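Local coordinates for protein propionate kinase (Francisella tularensis subsp. tularensis, PDB 3KHY) that probably catalyses the reversible transfer of a phosphate from ATP to acetate or propionate, giving the acyl phosphate and ADP with the help of magnesium, at residues T176-L189 against M366-E379. Sequence-based numbering, arbitrary orientation.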
ATOM      1  N   THR A 176      -0.247   2.543  21.278  1.00 14.97           N
ATOM      2  CA  THR A 176      -0.539   3.173  22.561  1.00 15.48           C
ATOM      3  C   THR A 176      -1.148   4.567  22.362  1.00 18.81           C
ATOM      4  O   THR A 176      -2.004   4.986  23.130  1.00 18.40           O
ATOM      5  CB  THR A 176       0.725   3.210  23.444  1.00 21.65           C
ATOM      6  OG1 THR A 176       1.135   1.858  23.714  1.00 21.74           O
ATOM      7  CG2 THR A 176       0.453   3.920  24.757  1.00 25.56           C
ATOM      8  N   SER A 177      -0.738   5.271  21.308  1.00 17.67           N
ATOM      9  CA  SER A 177      -1.317   6.580  21.019  1.00 15.23           C
ATOM     10  C   SER A 177      -2.733   6.431  20.434  1.00 15.51           C
ATOM     11  O   SER A 177      -3.651   7.138  20.837  1.00 17.17           O
ATOM     12  CB  SER A 177      -0.404   7.373  20.085  1.00 13.54           C
ATOM     13  OG  SER A 177      -1.029   8.575  19.652  1.00 14.43           O
ATOM     14  N   HIS A 178      -2.910   5.510  19.486  1.00 11.08           N
ATOM     15  CA  HIS A 178      -4.240   5.260  18.934  1.00 13.52           C
ATOM     16  C   HIS A 178      -5.247   4.825  19.996  1.00 16.51           C
ATOM     17  O   HIS A 178      -6.398   5.246  19.983  1.00 13.00           O
ATOM     18  CB  HIS A 178      -4.178   4.245  17.785  1.00 12.86           C
ATOM     19  CG  HIS A 178      -3.511   4.792  16.562  1.00 11.93           C
ATOM     20  ND1 HIS A 178      -4.031   5.851  15.854  1.00 10.28           N
ATOM     21  CD2 HIS A 178      -2.359   4.450  15.940  1.00 14.28           C
ATOM     22  CE1 HIS A 178      -3.229   6.141  14.843  1.00 12.92           C
ATOM     23  NE2 HIS A 178      -2.206   5.307  14.873  1.00 14.43           N
ATOM     24  N   LYS A 179      -4.798   4.012  20.939  1.00 10.39           N
ATOM     25  CA  LYS A 179      -5.663   3.599  22.041  1.00 14.11           C
ATOM     26  C   LYS A 179      -6.031   4.760  22.969  1.00 17.16           C
ATOM     27  O   LYS A 179      -7.202   4.993  23.263  1.00 19.00           O
ATOM     28  CB  LYS A 179      -4.986   2.489  22.846  1.00 16.14           C
ATOM     29  CG  LYS A 179      -5.892   1.848  23.899  1.00 20.57           C
ATOM     30  CD  LYS A 179      -5.250   0.597  24.481  1.00 24.35           C
ATOM     31  CE  LYS A 179      -6.238  -0.191  25.338  1.00 32.65           C
ATOM     32  NZ  LYS A 179      -6.086   0.199  26.756  1.00 44.69           N
ATOM     33  N   TYR A 180      -5.023   5.482  23.440  1.00 16.27           N
ATOM     34  CA  TYR A 180      -5.257   6.628  24.304  1.00 18.21           C
ATOM     35  C   TYR A 180      -6.177   7.645  23.623  1.00 17.86           C
ATOM     36  O   TYR A 180      -7.139   8.112  24.215  1.00 15.49           O
ATOM     37  CB  TYR A 180      -3.938   7.289  24.719  1.00 18.19           C
ATOM     38  CG  TYR A 180      -4.158   8.563  25.495  1.00 18.88           C
ATOM     39  CD1 TYR A 180      -4.393   8.525  26.867  1.00 22.69           C
ATOM     40  CD2 TYR A 180      -4.180   9.794  24.857  1.00 21.39           C
ATOM     41  CE1 TYR A 180      -4.619   9.677  27.582  1.00 23.87           C
ATOM     42  CE2 TYR A 180      -4.407  10.967  25.568  1.00 17.75           C
ATOM     43  CZ  TYR A 180      -4.628  10.895  26.930  1.00 19.35           C
ATOM     44  OH  TYR A 180      -4.865  12.040  27.642  1.00 24.95           O
ATOM     45  N   VAL A 181      -5.890   7.991  22.373  1.00 13.04           N
ATOM     46  CA  VAL A 181      -6.669   9.043  21.701  1.00 15.29           C
ATOM     47  C   VAL A 181      -8.117   8.604  21.416  1.00 17.87           C
ATOM     48  O   VAL A 181      -9.060   9.384  21.571  1.00 17.08           O
ATOM     49  CB  VAL A 181      -5.953   9.546  20.418  1.00 17.16           C
ATOM     50  CG1 VAL A 181      -6.889  10.387  19.560  1.00 15.35           C
ATOM     51  CG2 VAL A 181      -4.727  10.374  20.806  1.00 14.91           C
ATOM     52  N   SER A 182      -8.303   7.354  21.007  1.00 17.45           N
ATOM     53  CA  SER A 182      -9.649   6.885  20.756  1.00 16.95           C
ATOM     54  C   SER A 182     -10.403   6.800  22.082  1.00 20.60           C
ATOM     55  O   SER A 182     -11.595   7.065  22.124  1.00 20.73           O
ATOM     56  CB  SER A 182      -9.671   5.555  19.986  1.00 17.26           C
ATOM     57  OG  SER A 182      -8.991   4.533  20.690  1.00 16.67           O
ATOM     58  N   GLU A 183      -9.711   6.462  23.167  1.00 14.85           N
ATOM     59  CA  GLU A 183     -10.349   6.520  24.487  1.00 24.10           C
ATOM     60  C   GLU A 183     -10.799   7.929  24.855  1.00 21.89           C
ATOM     61  O   GLU A 183     -11.879   8.101  25.409  1.00 20.21           O
ATOM     62  CB  GLU A 183      -9.459   5.946  25.591  1.00 21.48           C
ATOM     63  CG  GLU A 183      -9.370   4.437  25.530  1.00 26.07           C
ATOM     64  CD  GLU A 183      -8.603   3.840  26.687  1.00 30.30           C
ATOM     65  OE1 GLU A 183      -8.129   4.601  27.566  1.00 34.38           O
ATOM     66  OE2 GLU A 183      -8.472   2.603  26.708  1.00 30.38           O
ATOM     67  N   GLN A 184      -9.974   8.932  24.549  1.00 18.15           N
ATOM     68  CA  GLN A 184     -10.323  10.321  24.849  1.00 19.68           C
ATOM     69  C   GLN A 184     -11.491  10.774  23.978  1.00 20.41           C
ATOM     70  O   GLN A 184     -12.386  11.474  24.445  1.00 21.23           O
ATOM     71  CB  GLN A 184      -9.126  11.254  24.662  1.00 20.31           C
ATOM     72  CG  GLN A 184      -7.996  11.007  25.640  1.00 22.50           C
ATOM     73  CD  GLN A 184      -8.451  11.157  27.090  1.00 30.25           C
ATOM     74  OE1 GLN A 184      -8.230  10.276  27.916  1.00 38.77           O
ATOM     75  NE2 GLN A 184      -9.107  12.265  27.391  1.00 27.00           N
ATOM     76  N   ALA A 185     -11.489  10.347  22.717  1.00 18.30           N
ATOM     77  CA  ALA A 185     -12.561  10.703  21.793  1.00 20.09           C
ATOM     78  C   ALA A 185     -13.885  10.159  22.311  1.00 25.26           C
ATOM     79  O   ALA A 185     -14.926  10.813  22.209  1.00 25.68           O
ATOM     80  CB  ALA A 185     -12.271  10.158  20.399  1.00 18.25           C
ATOM     81  N   ALA A 186     -13.836   8.965  22.884  1.00 21.34           N
ATOM     82  CA  ALA A 186     -15.037   8.336  23.426  1.00 25.77           C
ATOM     83  C   ALA A 186     -15.610   9.148  24.583  1.00 30.96           C
ATOM     84  O   ALA A 186     -16.827   9.236  24.744  1.00 33.57           O
ATOM     85  CB  ALA A 186     -14.743   6.905  23.866  1.00 26.98           C
ATOM     86  N   LYS A 187     -14.742   9.746  25.391  1.00 21.54           N
ATOM     87  CA  LYS A 187     -15.221  10.578  26.498  1.00 26.92           C
ATOM     88  C   LYS A 187     -15.978  11.814  26.004  1.00 30.25           C
ATOM     89  O   LYS A 187     -16.849  12.341  26.697  1.00 28.42           O
ATOM     90  CB  LYS A 187     -14.067  11.026  27.395  1.00 30.92           C
ATOM     91  CG  LYS A 187     -13.353   9.907  28.118  1.00 36.56           C
ATOM     92  CD  LYS A 187     -12.322  10.477  29.076  1.00 41.67           C
ATOM     93  CE  LYS A 187     -11.233   9.466  29.390  1.00 47.59           C
ATOM     94  NZ  LYS A 187     -10.089  10.099  30.119  1.00 49.35           N
ATOM     95  N   ILE A 188     -15.636  12.279  24.809  1.00 30.37           N
ATOM     96  CA  ILE A 188     -16.151  13.550  24.313  1.00 28.68           C
ATOM     97  C   ILE A 188     -17.388  13.392  23.423  1.00 31.13           C
ATOM     98  O   ILE A 188     -18.304  14.213  23.485  1.00 39.94           O
ATOM     99  CB  ILE A 188     -15.049  14.338  23.536  1.00 31.47           C
ATOM    100  CG1 ILE A 188     -13.824  14.580  24.422  1.00 30.32           C
ATOM    101  CG2 ILE A 188     -15.587  15.662  23.019  1.00 32.67           C
ATOM    102  CD1 ILE A 188     -12.599  15.081  23.658  1.00 27.77           C
ATOM    103  N   LEU A 189     -17.420  12.330  22.617  1.00 28.04           N
ATOM    104  CA  LEU A 189     -18.365  12.215  21.498  1.00 27.20           C
ATOM    105  C   LEU A 189     -19.774  11.718  21.828  1.00 39.04           C
ATOM    106  O   LEU A 189     -20.743  12.486  21.761  1.00 36.13           O
ATOM    107  CB  LEU A 189     -17.761  11.351  20.391  1.00 28.39           C
ATOM    108  CG  LEU A 189     -16.757  12.060  19.489  1.00 23.01           C
ATOM    109  CD1 LEU A 189     -15.913  11.053  18.729  1.00 26.06           C
ATOM    110  CD2 LEU A 189     -17.482  12.978  18.522  1.00 21.54           C
HETATM  111  N   MSE A 366     -11.597  16.535  14.667  1.00 14.61           N
HETATM  112  CA  MSE A 366     -11.155  16.870  16.009  1.00 12.11           C
HETATM  113  C   MSE A 366      -9.655  16.965  16.089  1.00 13.49           C
HETATM  114  O   MSE A 366      -8.945  16.431  15.243  1.00 13.01           O
HETATM  115  CB  MSE A 366     -11.628  15.810  17.023  1.00 15.76           C
HETATM  116  CG  MSE A 366     -13.125  15.565  16.973  1.00 20.33           C
HETATM  117 SE   MSE A 366     -13.777  14.224  18.244  1.00 25.93          SE
HETATM  118  CE  MSE A 366     -13.439  15.214  19.926  1.00 15.07           C
ATOM    119  N   VAL A 367      -9.191  17.673  17.106  1.00 14.06           N
ATOM    120  CA  VAL A 367      -7.797  17.643  17.494  1.00 15.41           C
ATOM    121  C   VAL A 367      -7.754  17.212  18.953  1.00 18.25           C
ATOM    122  O   VAL A 367      -8.354  17.853  19.816  1.00 15.55           O
ATOM    123  CB  VAL A 367      -7.133  19.019  17.372  1.00 15.13           C
ATOM    124  CG1 VAL A 367      -5.691  18.933  17.837  1.00 13.33           C
ATOM    125  CG2 VAL A 367      -7.209  19.526  15.935  1.00 17.45           C
ATOM    126  N   ILE A 368      -7.041  16.126  19.226  1.00 15.48           N
ATOM    127  CA  ILE A 368      -6.921  15.607  20.582  1.00 14.75           C
ATOM    128  C   ILE A 368      -5.450  15.326  20.843  1.00 17.91           C
ATOM    129  O   ILE A 368      -4.790  14.652  20.049  1.00 17.46           O
ATOM    130  CB  ILE A 368      -7.735  14.298  20.740  1.00 13.82           C
ATOM    131  CG1 ILE A 368      -9.219  14.559  20.467  1.00 12.59           C
ATOM    132  CG2 ILE A 368      -7.522  13.694  22.138  1.00 16.69           C
ATOM    133  CD1 ILE A 368     -10.113  13.298  20.640  1.00 18.96           C
ATOM    134  N   ALA A 369      -4.922  15.861  21.932  1.00 15.33           N
ATOM    135  CA  ALA A 369      -3.507  15.696  22.238  1.00 16.02           C
ATOM    136  C   ALA A 369      -3.260  14.270  22.689  1.00 15.08           C
ATOM    137  O   ALA A 369      -3.997  13.744  23.516  1.00 15.49           O
ATOM    138  CB  ALA A 369      -3.078  16.680  23.327  1.00 19.82           C
ATOM    139  N   THR A 370      -2.236  13.630  22.150  1.00 13.92           N
ATOM    140  CA  THR A 370      -1.928  12.281  22.607  1.00 18.87           C
ATOM    141  C   THR A 370      -1.023  12.357  23.843  1.00 23.92           C
ATOM    142  O   THR A 370      -0.385  13.377  24.098  1.00 18.03           O
ATOM    143  CB  THR A 370      -1.316  11.402  21.494  1.00 15.86           C
ATOM    144  OG1 THR A 370      -1.256  10.042  21.938  1.00 17.34           O
ATOM    145  CG2 THR A 370       0.082  11.856  21.123  1.00 16.27           C
ATOM    146  N   ASN A 371      -0.991  11.287  24.628  1.00 18.69           N
ATOM    147  CA  ASN A 371      -0.159  11.267  25.828  1.00 19.93           C
ATOM    148  C   ASN A 371       0.198   9.814  26.102  1.00 16.91           C
ATOM    149  O   ASN A 371      -0.412   9.155  26.939  1.00 17.67           O
ATOM    150  CB  ASN A 371      -0.895  11.888  27.027  1.00 18.00           C
ATOM    151  CG  ASN A 371       0.031  12.152  28.219  1.00 25.66           C
ATOM    152  OD1 ASN A 371       1.113  11.563  28.329  1.00 21.73           O
ATOM    153  ND2 ASN A 371      -0.389  13.038  29.108  1.00 26.17           N
ATOM    154  N   GLU A 372       1.158   9.306  25.344  1.00 13.09           N
ATOM    155  CA  GLU A 372       1.482   7.887  25.397  1.00 17.43           C
ATOM    156  C   GLU A 372       2.080   7.520  26.750  1.00 17.66           C
ATOM    157  O   GLU A 372       1.894   6.415  27.227  1.00 18.10           O
ATOM    158  CB  GLU A 372       2.457   7.532  24.272  1.00 19.77           C
ATOM    159  CG  GLU A 372       1.856   7.668  22.876  1.00 26.06           C
ATOM    160  CD  GLU A 372       2.842   8.221  21.862  1.00 41.72           C
ATOM    161  OE1 GLU A 372       3.015   9.464  21.801  1.00 42.93           O
ATOM    162  OE2 GLU A 372       3.442   7.412  21.123  1.00 44.64           O
ATOM    163  N   GLU A 373       2.807   8.450  27.365  1.00 16.21           N
ATOM    164  CA  GLU A 373       3.430   8.169  28.656  1.00 19.95           C
ATOM    165  C   GLU A 373       2.352   7.988  29.719  1.00 17.13           C
ATOM    166  O   GLU A 373       2.437   7.089  30.545  1.00 19.23           O
ATOM    167  CB  GLU A 373       4.408   9.289  29.059  1.00 22.90           C
ATOM    168  CG  GLU A 373       5.503   9.587  28.034  1.00 36.89           C
ATOM    169  CD  GLU A 373       4.985  10.369  26.812  1.00 46.86           C
ATOM    170  OE1 GLU A 373       3.874  10.944  26.868  1.00 38.23           O
ATOM    171  OE2 GLU A 373       5.698  10.407  25.786  1.00 55.62           O
ATOM    172  N   LEU A 374       1.329   8.836  29.688  1.00 22.26           N
ATOM    173  CA  LEU A 374       0.187   8.670  30.592  1.00 20.91           C
ATOM    174  C   LEU A 374      -0.529   7.342  30.352  1.00 18.05           C
ATOM    175  O   LEU A 374      -0.939   6.667  31.293  1.00 23.24           O
ATOM    176  CB  LEU A 374      -0.797   9.839  30.453  1.00 22.39           C
ATOM    177  CG  LEU A 374      -2.075   9.789  31.298  1.00 26.50           C
ATOM    178  CD1 LEU A 374      -1.749   9.644  32.779  1.00 25.84           C
ATOM    179  CD2 LEU A 374      -2.924  11.042  31.064  1.00 25.58           C
HETATM  180  N   MSE A 375      -0.680   6.967  29.083  1.00 16.14           N
HETATM  181  CA  MSE A 375      -1.353   5.723  28.753  1.00 20.60           C
HETATM  182  C   MSE A 375      -0.575   4.537  29.317  1.00 19.77           C
HETATM  183  O   MSE A 375      -1.156   3.596  29.843  1.00 24.86           O
HETATM  184  CB  MSE A 375      -1.492   5.579  27.237  1.00 19.43           C
HETATM  185  CG  MSE A 375      -2.284   4.358  26.808  1.00 24.66           C
HETATM  186 SE   MSE A 375      -4.182   4.464  27.321  1.00 41.42          SE
HETATM  187  CE  MSE A 375      -4.694   2.650  26.903  1.00 90.27           C
ATOM    188  N   ILE A 376       0.744   4.577  29.178  1.00 17.13           N
ATOM    189  CA  ILE A 376       1.580   3.518  29.719  1.00 17.07           C
ATOM    190  C   ILE A 376       1.429   3.468  31.243  1.00 21.40           C
ATOM    191  O   ILE A 376       1.359   2.388  31.827  1.00 19.39           O
ATOM    192  CB  ILE A 376       3.047   3.715  29.325  1.00 18.81           C
ATOM    193  CG1 ILE A 376       3.250   3.354  27.848  1.00 14.20           C
ATOM    194  CG2 ILE A 376       3.959   2.868  30.195  1.00 21.42           C
ATOM    195  CD1 ILE A 376       4.640   3.740  27.332  1.00 19.68           C
ATOM    196  N   ALA A 377       1.363   4.635  31.884  1.00 19.73           N
ATOM    197  CA  ALA A 377       1.182   4.695  33.339  1.00 21.22           C
ATOM    198  C   ALA A 377      -0.169   4.120  33.751  1.00 23.77           C
ATOM    199  O   ALA A 377      -0.271   3.422  34.759  1.00 28.15           O
ATOM    200  CB  ALA A 377       1.329   6.120  33.850  1.00 20.19           C
ATOM    201  N   GLN A 378      -1.205   4.404  32.962  1.00 20.06           N
ATOM    202  CA  GLN A 378      -2.539   3.873  33.247  1.00 22.04           C
ATOM    203  C   GLN A 378      -2.620   2.364  33.043  1.00 22.86           C
ATOM    204  O   GLN A 378      -3.255   1.654  33.829  1.00 23.85           O
ATOM    205  CB  GLN A 378      -3.597   4.574  32.396  1.00 24.68           C
ATOM    206  CG  GLN A 378      -3.807   6.037  32.747  1.00 34.41           C
ATOM    207  CD  GLN A 378      -4.691   6.745  31.744  1.00 37.67           C
ATOM    208  OE1 GLN A 378      -4.912   6.251  30.637  1.00 42.13           O
ATOM    209  NE2 GLN A 378      -5.193   7.914  32.119  1.00 35.54           N
ATOM    210  N   GLU A 379      -1.995   1.875  31.971  1.00 22.96           N
ATOM    211  CA  GLU A 379      -1.940   0.438  31.710  1.00 19.88           C
ATOM    212  C   GLU A 379      -1.216  -0.291  32.831  1.00 24.56           C
ATOM    213  O   GLU A 379      -1.582  -1.403  33.220  1.00 29.25           O
ATOM    214  CB  GLU A 379      -1.210   0.179  30.391  1.00 22.37           C
ATOM    215  CG  GLU A 379      -2.019   0.563  29.182  1.00 27.53           C
ATOM    216  CD  GLU A 379      -3.112  -0.439  28.932  1.00 39.39           C
ATOM    217  OE1 GLU A 379      -2.772  -1.614  28.680  1.00 40.57           O
ATOM    218  OE2 GLU A 379      -4.299  -0.061  29.010  1.00 40.59           O
TER
HETATM  219  O   HOH W   1      -5.420  14.330  25.713  1.00 35.91           O
HETATM  220  O   HOH W   2      -7.309   7.078  28.707  1.00 38.39           O
HETATM  221  O   HOH W   3      -7.241  10.025  30.770  1.00 50.17           O
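Tyr180 of helix 176-188 lies against Ala369, Asn371 and Met375, on the turn and first part of helix 372-379. Tyr180 CB lies 3.8 Å from SE of Met375, a selenomethionine; this selenium sits at the ring edge, 89° off the normal, a Met-aromatic contact. Chi1 of 174° sets CG anti to the backbone N and carries the ring alongside residues 369-371. There Tyr180 CD2 is 3.5 Å from Asn371 N, and Tyr180 CE2 is 3.5 Å from Ala369 O, which lies in the ring plane. Tyr180 CZ meets Asn371 CB at 3.9 Å, and this carbon stands over one face as a CH-pi contact; Gln184 CG lies over the opposite face, toward its rim. At the tip, OH shares a water with Ala369 O. Met375 itself is a knob in a hole formed by Thr176, Lys179, Tyr180 and Glu183. The short helix segments cross at 86°, their axes 9.0 Å apart. Toward the predicted active site, Ser177 OG and Thr370 OG1 hydrogen-bond at 2.7 Å, and Ser177 OG also bonds His200, a predicted ATP-binding residue. Ser177 CB packs on Glu372 CG at 3.6 Å; Glu372, a predicted magnesium ligand, is salt-bridged to Arg85. The contact thus borders the probable catalytic cleft of an acetokinase-family, actin-like ATPase fold.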